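Local coordinates for Ets DNA-binding protein pokkuri (Drosophila melanogaster, PDB 1SV0) that represses transcription as an Ets-family DNA-binding factor, restraining photoreceptor development against Ras signalling, and here contributes its SAM domain in complex with the SAM domain of Mae, at residues L46-F54 and D63-I73. The protein carries 1 engineered substitution. Numbering follows the deposited sequence.
Sequences LCLLTRADF and DVLHNVLQMLI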
# COMPACT_ATOMS: atom_id res chain seq x y z
N LEU A 46 -4.52 -8.78 -16.27
CA LEU A 46 -4.16 -8.02 -15.07
C LEU A 46 -2.96 -8.70 -14.43
O LEU A 46 -1.99 -8.04 -14.04
CB LEU A 46 -5.31 -8.00 -14.05
CG LEU A 46 -5.03 -7.19 -12.77
CD1 LEU A 46 -5.02 -5.70 -13.11
CD2 LEU A 46 -6.08 -7.47 -11.71
N CYS A 47 -3.02 -10.02 -14.34
CA CYS A 47 -1.95 -10.79 -13.72
C CYS A 47 -0.64 -10.81 -14.49
O CYS A 47 0.37 -11.27 -13.97
CB CYS A 47 -2.43 -12.22 -13.45
SG CYS A 47 -3.72 -12.32 -12.20
N LEU A 48 -0.65 -10.30 -15.72
CA LEU A 48 0.56 -10.27 -16.53
C LEU A 48 1.25 -8.92 -16.46
O LEU A 48 2.37 -8.76 -16.94
CB LEU A 48 0.25 -10.64 -17.99
CG LEU A 48 0.32 -12.14 -18.31
CD1 LEU A 48 -0.49 -12.92 -17.30
CD2 LEU A 48 -0.19 -12.40 -19.73
N LEU A 49 0.59 -7.93 -15.86
CA LEU A 49 1.18 -6.60 -15.74
C LEU A 49 2.41 -6.68 -14.86
O LEU A 49 2.38 -7.30 -13.79
CB LEU A 49 0.19 -5.60 -15.14
CG LEU A 49 -1.02 -5.21 -15.99
CD1 LEU A 49 -1.82 -4.13 -15.27
CD2 LEU A 49 -0.55 -4.71 -17.36
N THR A 50 3.50 -6.06 -15.31
CA THR A 50 4.75 -6.04 -14.56
C THR A 50 4.59 -5.00 -13.47
O THR A 50 3.66 -4.19 -13.50
CB THR A 50 5.93 -5.61 -15.44
OG1 THR A 50 5.76 -4.24 -15.84
CG2 THR A 50 6.01 -6.47 -16.69
N ARG A 51 5.51 -4.99 -12.51
CA ARG A 51 5.43 -4.03 -11.43
C ARG A 51 5.48 -2.61 -12.00
O ARG A 51 4.79 -1.72 -11.51
CB ARG A 51 6.58 -4.23 -10.44
CG ARG A 51 6.47 -3.38 -9.18
CD ARG A 51 7.72 -3.49 -8.34
NE ARG A 51 8.15 -4.88 -8.21
CZ ARG A 51 7.42 -5.85 -7.67
NH1 ARG A 51 6.21 -5.58 -7.20
NH2 ARG A 51 7.90 -7.08 -7.60
N ALA A 52 6.29 -2.42 -13.04
CA ALA A 52 6.41 -1.11 -13.68
C ALA A 52 5.10 -0.73 -14.37
O ALA A 52 4.74 0.45 -14.41
CB ALA A 52 7.56 -1.11 -14.68
N ASP A 53 4.41 -1.72 -14.93
CA ASP A 53 3.13 -1.47 -15.59
C ASP A 53 2.16 -0.89 -14.57
O ASP A 53 1.49 0.12 -14.83
CB ASP A 53 2.53 -2.77 -16.15
CG ASP A 53 3.06 -3.12 -17.52
OD1 ASP A 53 3.22 -2.20 -18.35
OD2 ASP A 53 3.31 -4.32 -17.78
N PHE A 54 2.07 -1.54 -13.42
CA PHE A 54 1.18 -1.09 -12.36
C PHE A 54 1.60 0.29 -11.91
O PHE A 54 0.76 1.16 -11.68
CB PHE A 54 1.23 -2.04 -11.16
CG PHE A 54 0.12 -3.04 -11.13
CD1 PHE A 54 0.33 -4.34 -11.59
CD2 PHE A 54 -1.13 -2.69 -10.63
CE1 PHE A 54 -0.70 -5.28 -11.55
CE2 PHE A 54 -2.17 -3.63 -10.59
CZ PHE A 54 -1.95 -4.92 -11.04
N ASP A 63 3.10 -0.62 -7.01
CA ASP A 63 3.88 -1.76 -6.56
C ASP A 63 3.16 -2.55 -5.47
O ASP A 63 3.25 -3.77 -5.43
CB ASP A 63 5.28 -1.34 -6.09
CG ASP A 63 5.26 -0.24 -5.03
OD1 ASP A 63 6.36 0.17 -4.60
OD2 ASP A 63 4.17 0.23 -4.61
N VAL A 64 2.45 -1.84 -4.59
CA VAL A 64 1.69 -2.51 -3.53
C VAL A 64 0.60 -3.37 -4.18
O VAL A 64 0.47 -4.56 -3.88
CB VAL A 64 1.02 -1.50 -2.58
CG1 VAL A 64 0.07 -2.23 -1.62
CG2 VAL A 64 2.07 -0.73 -1.81
N LEU A 65 -0.18 -2.76 -5.07
CA LEU A 65 -1.26 -3.48 -5.75
C LEU A 65 -0.73 -4.71 -6.47
O LEU A 65 -1.32 -5.79 -6.40
CB LEU A 65 -1.95 -2.58 -6.78
CG LEU A 65 -2.71 -1.37 -6.23
CD1 LEU A 65 -3.29 -0.57 -7.39
CD2 LEU A 65 -3.82 -1.84 -5.29
N HIS A 66 0.38 -4.55 -7.17
CA HIS A 66 0.99 -5.65 -7.89
C HIS A 66 1.33 -6.78 -6.93
O HIS A 66 0.99 -7.94 -7.16
CB HIS A 66 2.26 -5.18 -8.61
CG HIS A 66 3.02 -6.27 -9.29
ND1 HIS A 66 4.08 -6.92 -8.68
CD2 HIS A 66 2.90 -6.82 -10.52
CE1 HIS A 66 4.58 -7.81 -9.52
NE2 HIS A 66 3.88 -7.77 -10.64
N ASN A 67 2.00 -6.45 -5.83
CA ASN A 67 2.37 -7.47 -4.87
C ASN A 67 1.17 -8.17 -4.27
O ASN A 67 1.18 -9.39 -4.09
CB ASN A 67 3.27 -6.88 -3.79
CG ASN A 67 4.63 -6.51 -4.32
OD1 ASN A 67 5.15 -7.17 -5.22
ND2 ASN A 67 5.22 -5.44 -3.78
N VAL A 68 0.11 -7.41 -3.98
CA VAL A 68 -1.08 -8.03 -3.43
C VAL A 68 -1.64 -9.03 -4.43
O VAL A 68 -1.98 -10.16 -4.06
CB VAL A 68 -2.17 -6.99 -3.12
CG1 VAL A 68 -3.48 -7.69 -2.79
CG2 VAL A 68 -1.74 -6.12 -1.96
N LEU A 69 -1.74 -8.62 -5.68
CA LEU A 69 -2.25 -9.50 -6.72
C LEU A 69 -1.40 -10.76 -6.83
O LEU A 69 -1.92 -11.87 -6.84
CB LEU A 69 -2.29 -8.76 -8.06
CG LEU A 69 -2.83 -9.52 -9.28
CD1 LEU A 69 -4.23 -10.04 -8.97
CD2 LEU A 69 -2.84 -8.60 -10.51
N GLN A 70 -0.08 -10.59 -6.93
CA GLN A 70 0.83 -11.73 -7.03
C GLN A 70 0.59 -12.67 -5.84
O GLN A 70 0.58 -13.90 -5.99
CB GLN A 70 2.29 -11.26 -7.01
CG GLN A 70 2.96 -10.99 -8.37
CD GLN A 70 2.01 -10.94 -9.56
OE1 GLN A 70 1.81 -11.93 -10.25
NE2 GLN A 70 1.43 -9.76 -9.80
N MET A 71 0.41 -12.10 -4.65
CA MET A 71 0.17 -12.90 -3.46
C MET A 71 -1.12 -13.70 -3.54
O MET A 71 -1.17 -14.84 -3.09
CB MET A 71 0.16 -12.03 -2.21
CG MET A 71 1.54 -11.53 -1.83
SD MET A 71 2.70 -12.92 -1.81
CE MET A 71 2.37 -13.61 -0.17
N LEU A 72 -2.16 -13.10 -4.11
CA LEU A 72 -3.44 -13.78 -4.26
C LEU A 72 -3.29 -15.00 -5.16
O LEU A 72 -3.95 -16.02 -4.96
CB LEU A 72 -4.49 -12.82 -4.84
CG LEU A 72 -5.24 -11.90 -3.86
CD1 LEU A 72 -4.30 -11.35 -2.82
CD2 LEU A 72 -5.91 -10.77 -4.63
N ILE A 73 -2.42 -14.88 -6.16
CA ILE A 73 -2.18 -16.00 -7.08
C ILE A 73 -1.46 -17.11 -6.32
O ILE A 73 -1.90 -18.26 -6.33
CB ILE A 73 -1.32 -15.57 -8.28
CG1 ILE A 73 -2.01 -14.41 -9.01
CG2 ILE A 73 -1.13 -16.75 -9.22
CD1 ILE A 73 -1.21 -13.84 -10.17
O HOH W 1 4.38 -9.20 -13.22
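Leu46, Cys47 and Phe54 make a mostly apolar packing contact with one side of the long C-terminal helix 62-77, with Arg51 as its polar edge, joining that helix to the short helix 51-57 and the turn before it. Phe54 lays one ring face on the helix, where CD1 lies 3.6 Å from His66 CB and CD2 touches Leu65 CB. Its other face carries Leu49 CD1. CD2 of Leu69 meets the Phe54 ring at its edge, 3.8 Å from CZ, and also presses on Leu46 CG. Farther along, Cys47 SG reaches Ile73 CD1 at 3.6 Å. This is the helical bundle of a SAM/Pointed domain, in which helix 15-28 also covers Leu46 and Leu65. Thr50 and Asp53 form a capping box that starts helix 51-57. His66 has CG anti to its own N (chi1 175°), which turns the ring toward that helix start. Arg51 CB sits over one ring face. Gln70 NE2, which donates to His66 O, lies over the opposite face, toward the rim. A water links His66 NE2 (3.0 Å) to Leu49 O (2.8 Å). With an alanine here, the groups on both ring faces would probably lose their packing surface, and the water its nitrogen partner. Arg51 bends at chi3 (-46°) and NH1 donates to Asn67 OD1 at 2.8 Å, from above the carbonyl plane. Asp63 CB packs against Arg51 CG, while its carboxylate forms a salt bridge with Arg60 of the Mae chain.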